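Side-chain contacts in inorganic pyrophosphatase (Ehrlichia chaffeensis, PDB 3LO0), which probably hydrolyses inorganic pyrophosphate to two phosphate ions with the help of magnesium, working as a homohexamer: residues V93-R98 / A105-R110; K126-P131 / S151-I156. All coordinates share one frame; numbering follows the deposited sequence.

Contact 1. Residues V93-R98 / A105-R110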
loop_
_atom_site.group_PDB
_atom_site.type_symbol
_atom_site.label_atom_id
_atom_site.label_comp_id
_atom_site.label_asym_id
_atom_site.label_seq_id
_atom_site.Cartn_x
_atom_site.Cartn_y
_atom_site.Cartn_z
ATOM N N VAL A 93 -1.121 22.624 -11.129
ATOM C CA VAL A 93 -1.834 22.781 -9.897
ATOM C C VAL A 93 -1.461 21.669 -8.902
ATOM O O VAL A 93 -1.504 20.469 -9.229
ATOM C CB VAL A 93 -3.361 22.758 -10.135
ATOM C CG1 VAL A 93 -4.124 23.053 -8.835
ATOM C CG2 VAL A 93 -3.739 23.706 -11.224
ATOM N N LEU A 94 -1.153 22.091 -7.678
ATOM C CA LEU A 94 -1.115 21.208 -6.521
ATOM C C LEU A 94 -2.468 21.210 -5.838
ATOM O O LEU A 94 -2.948 22.267 -5.441
ATOM C CB LEU A 94 -0.079 21.698 -5.512
ATOM C CG LEU A 94 1.337 21.706 -6.081
ATOM C CD1 LEU A 94 2.132 22.882 -5.531
ATOM C CD2 LEU A 94 2.014 20.345 -5.776
ATOM N N VAL A 95 -3.073 20.045 -5.663
ATOM C CA VAL A 95 -4.320 19.958 -4.935
ATOM C C VAL A 95 -4.082 19.231 -3.627
ATOM O O VAL A 95 -3.800 18.056 -3.626
ATOM C CB VAL A 95 -5.422 19.251 -5.717
ATOM C CG1 VAL A 95 -6.781 19.373 -4.975
ATOM C CG2 VAL A 95 -5.526 19.830 -7.171
ATOM N N ALA A 96 -4.173 19.943 -2.519
ATOM C CA ALA A 96 -4.051 19.309 -1.209
ATOM C C ALA A 96 -5.273 18.443 -0.982
ATOM O O ALA A 96 -6.375 18.792 -1.381
ATOM C CB ALA A 96 -3.925 20.388 -0.125
ATOM N N SER A 97 -5.097 17.257 -0.389
ATOM C CA SER A 97 -6.231 16.431 -0.121
ATOM C C SER A 97 -5.971 15.488 1.074
ATOM O O SER A 97 -4.846 15.359 1.526
ATOM C CB SER A 97 -6.634 15.666 -1.379
ATOM O OG SER A 97 -5.735 14.634 -1.658
ATOM N N ARG A 98 -7.023 14.877 1.596
ATOM C CA ARG A 98 -6.891 13.999 2.772
ATOM C C ARG A 98 -6.387 12.623 2.342
ATOM O O ARG A 98 -5.834 11.861 3.157
ATOM C CB ARG A 98 -8.253 13.829 3.480
ATOM C CG ARG A 98 -8.863 15.051 4.149
ATOM C CD ARG A 98 -10.085 14.672 5.091
ATOM N NE ARG A 98 -11.366 14.428 4.399
ATOM C CZ ARG A 98 -12.039 13.272 4.354
ATOM N NH1 ARG A 98 -11.601 12.165 4.947
ATOM N NH2 ARG A 98 -13.191 13.208 3.706
ATOM N N ALA A 105 -8.016 11.167 -12.929
ATOM C CA ALA A 105 -9.270 11.629 -12.382
ATOM C C ALA A 105 -9.361 13.152 -12.452
ATOM O O ALA A 105 -8.344 13.841 -12.299
ATOM C CB ALA A 105 -9.411 11.164 -10.906
ATOM N N VAL A 106 -10.569 13.681 -12.683
ATOM C CA VAL A 106 -10.790 15.127 -12.565
ATOM C C VAL A 106 -11.258 15.427 -11.156
ATOM O O VAL A 106 -12.199 14.794 -10.650
ATOM C CB VAL A 106 -11.870 15.630 -13.533
ATOM C CG1 VAL A 106 -12.012 17.168 -13.457
ATOM C CG2 VAL A 106 -11.562 15.189 -14.953
ATOM N N ILE A 107 -10.660 16.425 -10.536
ATOM C CA ILE A 107 -11.176 16.941 -9.274
ATOM C C ILE A 107 -11.526 18.429 -9.390
ATOM O O ILE A 107 -10.794 19.242 -9.974
ATOM C CB ILE A 107 -10.219 16.655 -8.105
ATOM C CG1 ILE A 107 -10.843 17.069 -6.754
ATOM C CG2 ILE A 107 -8.868 17.304 -8.357
ATOM C CD1 ILE A 107 -10.044 16.535 -5.509
ATOM N N ARG A 108 -12.676 18.770 -8.831
ATOM C CA ARG A 108 -13.100 20.152 -8.752
ATOM C C ARG A 108 -12.420 20.799 -7.542
ATOM O O ARG A 108 -12.540 20.303 -6.366
ATOM C CB ARG A 108 -14.597 20.208 -8.595
ATOM C CG ARG A 108 -15.361 19.576 -9.729
ATOM C CD ARG A 108 -16.841 19.461 -9.351
ATOM N NE ARG A 108 -17.044 18.332 -8.441
ATOM C CZ ARG A 108 -18.229 17.935 -7.983
ATOM N NH1 ARG A 108 -19.343 18.585 -8.325
ATOM N NH2 ARG A 108 -18.304 16.876 -7.181
ATOM N N ALA A 109 -11.645 21.836 -7.821
ATOM C CA ALA A 109 -10.820 22.462 -6.805
ATOM C C ALA A 109 -10.994 23.956 -6.808
ATOM O O ALA A 109 -11.625 24.523 -7.699
ATOM C CB ALA A 109 -9.345 22.103 -6.998
ATOM N N ARG A 110 -10.450 24.593 -5.781
ATOM C CA ARG A 110 -10.422 26.051 -5.771
ATOM C C ARG A 110 -9.067 26.522 -5.348
ATOM O O ARG A 110 -8.479 25.990 -4.389
ATOM C CB ARG A 110 -11.535 26.665 -4.940
ATOM C CG ARG A 110 -11.626 26.220 -3.524
ATOM C CD ARG A 110 -12.851 26.898 -2.826
ATOM N NE ARG A 110 -12.902 26.402 -1.455
ATOM C CZ ARG A 110 -12.057 26.778 -0.489
ATOM N NH1 ARG A 110 -12.143 26.215 0.709
ATOM N NH2 ARG A 110 -11.135 27.712 -0.710
#
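V95 meets I107 and A109 inside the curled beta-barrel that forms the core of family I pyrophosphatases, and the encounter illustrates how such a barrel is filled. Strands 92-95 and 106-118 are not partners in the sheet: strand 124-131 lies between them and pairs with both. No hydrogen bond joins V93-R98 to A105-R110, and V95 and A109, the residues in register, keep their CA atoms 7.2 Å apart. What crosses the gap is hydrocarbon. V95 sets out from its backbone toward the other strand, and CB itself stays at a distance, delivering two methyls. CG1, anti to the backbone N (chi1 -172°), comes within 4.3 Å of A109 CB. CG2, the other branch, lies 4.4 Å from I107 CG2, the branch methyl of that side chain. The fork of the valine thus spreads over two residues, I107 and A109, that sit two apart and face the same way from their strand. These are loose van der Waals distances, and the buried patch is small. V39 of strand 37-41 also packs on V95, while I107 also packs on F66 of a neighbouring subunit. The isoleucine's other arm, CD1, ends 4.4 Å from V95 CG1, giving that methyl a second neighbour.

Contact 2. Residues K126-P131 / S151-I156; sequences KILAVP and SFLNSI
L128 in the extended strand K126-P131 faces L153 and I156 on the helix S151-I156, with the CA atoms of L128 and L153 9.6 Å apart, a spacing that side chains alone can bridge. This is helix-on-barrel packing: helix 150-162 covers the outside of the curved sheet that makes up the pyrophosphatase fold. Within the helix the usual i to i+4 bonds hold the backbone, including I156 N to F152 O at 3.1 Å, and none passes to the strand. L153 and I156, one helical turn apart, are the residues the strand meets, and L128 is the strand residue that touches them, with one methyl against each. Its CG stands anti to the backbone N (chi1 179°), which carries the forked end out from the strand. There the two methyls part company. CD2 reaches L153 CD2 at 4.0 Å, the two leucines crossing at about a right angle; CD1 goes instead to I156 CD1, also at 4.0 Å, in a more slanting approach. L153 starts out to one side of the strand, and it is the end of its side chain that comes in to touch. W177 of strand 173-179 packs on all three residues, and L94 of strand 92-95 touches I156, which completes an apolar seam beneath the helix. Farther along the strand, K126 NZ is hydrogen-bonded to OH of Y77, a predicted substrate-binding residue. The terminal methyl of I156 has a second task: CD1 also rests 3.8 Å above one face of the F152 ring, offset toward its rim.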
loop_
_atom_site.group_PDB
_atom_site.type_symbol
_atom_site.label_atom_id
_atom_site.label_comp_id
_atom_site.label_asym_id
_atom_site.label_seq_id
_atom_site.Cartn_x
_atom_site.Cartn_y
_atom_site.Cartn_z
ATOM N N LYS A 126 3.209 27.412 -9.595
ATOM C CA LYS A 126 2.401 26.246 -9.284
ATOM C C LYS A 126 1.245 26.746 -8.441
ATOM O O LYS A 126 1.464 27.237 -7.341
ATOM C CB LYS A 126 3.187 25.193 -8.487
ATOM C CG LYS A 126 4.578 24.913 -9.048
ATOM C CD LYS A 126 4.497 24.116 -10.330
ATOM C CE LYS A 126 5.869 23.890 -10.880
ATOM N NZ LYS A 126 5.777 23.227 -12.150
ATOM N N ILE A 127 0.036 26.630 -8.966
ATOM C CA ILE A 127 -1.168 26.945 -8.201
ATOM C C ILE A 127 -1.301 25.967 -7.047
ATOM O O ILE A 127 -0.997 24.785 -7.209
ATOM C CB ILE A 127 -2.417 26.876 -9.078
ATOM C CG1 ILE A 127 -2.297 27.764 -10.319
ATOM C CG2 ILE A 127 -3.628 27.314 -8.275
ATOM C CD1 ILE A 127 -1.941 29.229 -10.003
ATOM N N LEU A 128 -1.658 26.467 -5.860
ATOM C CA LEU A 128 -2.057 25.635 -4.724
ATOM C C LEU A 128 -3.569 25.760 -4.575
ATOM O O LEU A 128 -4.120 26.851 -4.481
ATOM C CB LEU A 128 -1.372 26.056 -3.411
ATOM C CG LEU A 128 -1.752 25.244 -2.155
ATOM C CD1 LEU A 128 -1.296 23.794 -2.316
ATOM C CD2 LEU A 128 -1.245 25.931 -0.810
ATOM N N ALA A 129 -4.255 24.628 -4.532
ATOM C CA ALA A 129 -5.709 24.619 -4.467
ATOM C C ALA A 129 -6.156 23.538 -3.508
ATOM O O ALA A 129 -5.368 22.653 -3.138
ATOM C CB ALA A 129 -6.306 24.379 -5.896
ATOM N N VAL A 130 -7.415 23.626 -3.091
ATOM C CA VAL A 130 -8.017 22.649 -2.232
ATOM C C VAL A 130 -9.297 22.175 -2.868
ATOM O O VAL A 130 -9.840 22.857 -3.734
ATOM C CB VAL A 130 -8.319 23.188 -0.838
ATOM C CG1 VAL A 130 -7.025 23.601 -0.131
ATOM C CG2 VAL A 130 -9.396 24.342 -0.916
ATOM N N PRO A 131 -9.765 21.000 -2.464
ATOM C CA PRO A 131 -11.045 20.521 -2.985
ATOM C C PRO A 131 -12.196 21.464 -2.616
ATOM O O PRO A 131 -12.182 22.086 -1.535
ATOM C CB PRO A 131 -11.217 19.167 -2.314
ATOM C CG PRO A 131 -9.815 18.726 -1.927
ATOM C CD PRO A 131 -9.128 20.010 -1.571
ATOM N N SER A 151 4.702 25.060 8.087
ATOM C CA SER A 151 5.505 23.868 7.842
ATOM C C SER A 151 5.086 23.178 6.548
ATOM O O SER A 151 5.920 22.676 5.804
ATOM C CB SER A 151 5.439 22.879 9.028
ATOM O OG SER A 151 4.108 22.638 9.468
ATOM N N PHE A 152 3.793 23.184 6.267
ATOM C CA PHE A 152 3.279 22.572 5.050
ATOM C C PHE A 152 3.726 23.374 3.804
ATOM O O PHE A 152 4.287 22.835 2.866
ATOM C CB PHE A 152 1.769 22.486 5.139
ATOM C CG PHE A 152 1.135 21.822 3.949
ATOM C CD1 PHE A 152 1.571 20.571 3.517
ATOM C CD2 PHE A 152 0.098 22.448 3.267
ATOM C CE1 PHE A 152 0.996 19.957 2.396
ATOM C CE2 PHE A 152 -0.481 21.840 2.154
ATOM C CZ PHE A 152 -0.043 20.599 1.726
ATOM N N LEU A 153 3.532 24.675 3.864
ATOM C CA LEU A 153 3.926 25.548 2.774
ATOM C C LEU A 153 5.394 25.423 2.498
ATOM O O LEU A 153 5.794 25.374 1.353
ATOM C CB LEU A 153 3.610 26.985 3.136
ATOM C CG LEU A 153 2.149 27.335 3.316
ATOM C CD1 LEU A 153 2.023 28.781 3.752
ATOM C CD2 LEU A 153 1.381 27.054 1.992
ATOM N N ASN A 154 6.208 25.378 3.560
ATOM C CA ASN A 154 7.664 25.275 3.404
ATOM C C ASN A 154 8.077 23.936 2.779
ATOM O O ASN A 154 8.996 23.865 1.949
ATOM C CB ASN A 154 8.378 25.528 4.749
ATOM C CG ASN A 154 8.282 26.988 5.218
ATOM O OD1 ASN A 154 8.054 27.903 4.424
ATOM N ND2 ASN A 154 8.463 27.208 6.526
ATOM N N SER A 155 7.355 22.874 3.134
ATOM C CA SER A 155 7.624 21.560 2.554
ATOM C C SER A 155 7.410 21.568 1.041
ATOM O O SER A 155 8.174 20.965 0.283
ATOM C CB SER A 155 6.737 20.499 3.235
ATOM O OG SER A 155 7.063 19.195 2.770
ATOM N N ILE A 156 6.374 22.272 0.597
ATOM C CA ILE A 156 6.093 22.369 -0.810
ATOM C C ILE A 156 7.211 23.120 -1.542
ATOM O O ILE A 156 7.682 22.657 -2.597
ATOM C CB ILE A 156 4.684 23.031 -1.101
ATOM C CG1 ILE A 156 3.529 22.099 -0.643
ATOM C CG2 ILE A 156 4.523 23.320 -2.563
ATOM C CD1 ILE A 156 2.166 22.835 -0.449
#

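In the fold
Both contacts are buried and wholly apolar, yet they lie on different sides of one sheet. Contact 1 joins two strands across the barrel interior; contact 2 fastens a helix to the barrel's outer surface. Strand 124-131 relates them, since it pairs in parallel with strand 92-95 and antiparallel with strand 106-118. Probable backbone hydrogen bonds make the connection: L94 N to I127 O at 2.7 Å, and R110 N to V130 O at 2.8 Å. Polar bonding therefore follows the sheet, whereas methyl groups do the work across it and above it. A neighbouring subunit packs directly on I107 of contact 1, whereas in contact 2 other subunits touch the flanking helix residues S151, F152 and S155.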